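Long-range contact in Wss1p (Saccharomyces cerevisiae FostersO, PDB 5XBN), which is a DNA-dependent zinc metalloendopeptidase that cleaves DNA-binding proteins and so helps repair toxic DNA-protein cross-links: residues K25-I29 with S56-K60. Numbering follows the deposited sequence.
Sequences KNPHI and SYLMK
Asn26 and Ser56 mark where the two backbones come nearest, their CA atoms 5.3 Å apart. Residues 25-29 make a type I turn from Asn26 to Ile29 and run into strand 29-33; residues 56-60 open helix 56-62. No hydrogen bond joins the two segments, a case of a turn meeting a helix by van der Waals packing, most of it from His28 and Met59. Asn26 lies against the first turn of the helix. Its first torsion (chi1 179°) swings the amide away from its own N and onto the helix start, where ND2 lies 3.4 Å from Ser56 CA while donating to Ala52 O at the end of the preceding helix. Its OD1 accepts from His28 N at 2.8 Å, an Asx turn within the beta turn, although the donor sits 37° out of the carbonyl plane. One amide thus braces the turn and ties it to helix 41-54. In this WLM metalloprotease strand 29-33 is an outermost one of the mixed sheet, and Ile29 and Met59, a selenomethionine, also touch helix 106-118, which carries His115 and Glu116 of the HExxH motif, with His119 just beyond its end. The Met59 chain, bent at its last torsion (chi3 68°), places SE 3.8 Å from Ile29 CD1, the two side chains crossing at about a right angle, and CE 3.6 Å from His28 O. His28 leans its imidazole on the helix: CD2 approaches Ser56 O, and NE2 lies 3.5 Å from Lys60 CB. Pro27 CB sits over one ring face, while Lys60 NZ curls to the ring edge. ND1 is hydrogen-bonded to Lys65.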
loop_
_atom_site.group_PDB
_atom_site.type_symbol
_atom_site.label_atom_id
_atom_site.label_comp_id
_atom_site.label_asym_id
_atom_site.label_seq_id
_atom_site.Cartn_x
_atom_site.Cartn_y
_atom_site.Cartn_z
ATOM N N LYS A 25 -2.956 13.888 4.817
ATOM C CA LYS A 25 -3.833 12.741 4.995
ATOM C C LYS A 25 -4.588 12.407 3.714
ATOM O O LYS A 25 -4.985 13.290 2.955
ATOM C CB LYS A 25 -4.823 13.000 6.134
ATOM C CG LYS A 25 -4.155 13.275 7.463
ATOM C CD LYS A 25 -5.179 13.534 8.557
ATOM C CE LYS A 25 -4.514 14.038 9.821
ATOM N NZ LYS A 25 -5.503 14.159 10.932
ATOM N N ASN A 26 -4.749 11.114 3.471
ATOM C CA ASN A 26 -5.558 10.595 2.377
ATOM C C ASN A 26 -6.988 10.425 2.887
ATOM O O ASN A 26 -7.224 9.634 3.787
ATOM C CB ASN A 26 -4.952 9.269 1.894
ATOM C CG ASN A 26 -5.737 8.607 0.761
ATOM O OD1 ASN A 26 -6.895 8.927 0.488
ATOM N ND2 ASN A 26 -5.090 7.644 0.109
ATOM N N PRO A 27 -7.940 11.187 2.325
ATOM C CA PRO A 27 -9.356 11.170 2.722
ATOM C C PRO A 27 -9.998 9.786 2.592
ATOM O O PRO A 27 -11.036 9.503 3.199
ATOM C CB PRO A 27 -10.012 12.147 1.734
ATOM C CG PRO A 27 -8.899 12.991 1.221
ATOM C CD PRO A 27 -7.691 12.114 1.207
ATOM N N HIS A 28 -9.377 8.925 1.800
ATOM C CA HIS A 28 -9.964 7.639 1.455
ATOM C C HIS A 28 -9.402 6.479 2.252
ATOM O O HIS A 28 -9.800 5.340 2.040
ATOM C CB HIS A 28 -9.781 7.394 -0.038
ATOM C CG HIS A 28 -10.110 8.597 -0.862
ATOM N ND1 HIS A 28 -11.395 9.083 -0.979
ATOM C CD2 HIS A 28 -9.316 9.456 -1.548
ATOM C CE1 HIS A 28 -11.384 10.168 -1.734
ATOM N NE2 HIS A 28 -10.136 10.419 -2.089
ATOM N N ILE A 29 -8.461 6.774 3.144
ATOM C CA ILE A 29 -7.965 5.783 4.093
ATOM C C ILE A 29 -8.213 6.294 5.504
ATOM O O ILE A 29 -7.735 7.362 5.874
ATOM C CB ILE A 29 -6.471 5.518 3.905
ATOM C CG1 ILE A 29 -6.204 5.066 2.465
ATOM C CG2 ILE A 29 -5.986 4.504 4.950
ATOM C CD1 ILE A 29 -4.724 4.920 2.100
ATOM N N SER A 56 -3.443 8.810 -3.055
ATOM C CA SER A 56 -4.727 9.442 -2.750
ATOM C C SER A 56 -5.521 9.792 -4.010
ATOM O O SER A 56 -6.744 9.571 -4.103
ATOM C CB SER A 56 -4.497 10.695 -1.892
ATOM O OG SER A 56 -3.701 11.649 -2.575
ATOM N N TYR A 57 -4.823 10.322 -5.002
ATOM C CA TYR A 57 -5.494 10.772 -6.214
ATOM C C TYR A 57 -6.069 9.586 -6.988
ATOM O O TYR A 57 -7.194 9.645 -7.495
ATOM C CB TYR A 57 -4.505 11.556 -7.085
ATOM C CG TYR A 57 -5.149 12.394 -8.169
ATOM C CD1 TYR A 57 -5.419 11.855 -9.421
ATOM C CD2 TYR A 57 -5.469 13.730 -7.946
ATOM C CE1 TYR A 57 -5.992 12.622 -10.427
ATOM C CE2 TYR A 57 -6.042 14.509 -8.953
ATOM C CZ TYR A 57 -6.302 13.943 -10.187
ATOM O OH TYR A 57 -6.867 14.693 -11.200
ATOM N N LEU A 58 -5.281 8.517 -7.072
ATOM C CA LEU A 58 -5.682 7.297 -7.779
ATOM C C LEU A 58 -6.903 6.685 -7.099
ATOM O O LEU A 58 -7.852 6.260 -7.755
ATOM C CB LEU A 58 -4.519 6.294 -7.816
ATOM C CG LEU A 58 -4.725 4.980 -8.589
ATOM C CD1 LEU A 58 -4.799 5.236 -10.077
ATOM C CD2 LEU A 58 -3.623 3.995 -8.277
HETATM N N MSE A 59 -6.885 6.651 -5.772
HETATM C CA MSE A 59 -8.034 6.126 -5.055
HETATM C C MSE A 59 -9.271 6.989 -5.305
HETATM O O MSE A 59 -10.366 6.454 -5.456
HETATM C CB MSE A 59 -7.736 6.014 -3.559
HETATM C CG MSE A 59 -6.727 4.906 -3.268
HETATM SE SE MSE A 59 -6.377 4.661 -1.363
HETATM C CE MSE A 59 -8.124 3.976 -0.798
ATOM N N LYS A 60 -9.110 8.309 -5.366
ATOM C CA LYS A 60 -10.267 9.161 -5.662
ATOM C C LYS A 60 -10.829 8.846 -7.052
ATOM O O LYS A 60 -12.057 8.709 -7.221
ATOM C CB LYS A 60 -9.914 10.642 -5.556
ATOM C CG LYS A 60 -11.092 11.549 -5.911
ATOM C CD LYS A 60 -10.804 13.004 -5.620
ATOM C CE LYS A 60 -12.083 13.737 -5.230
ATOM N NZ LYS A 60 -12.706 13.144 -4.008
#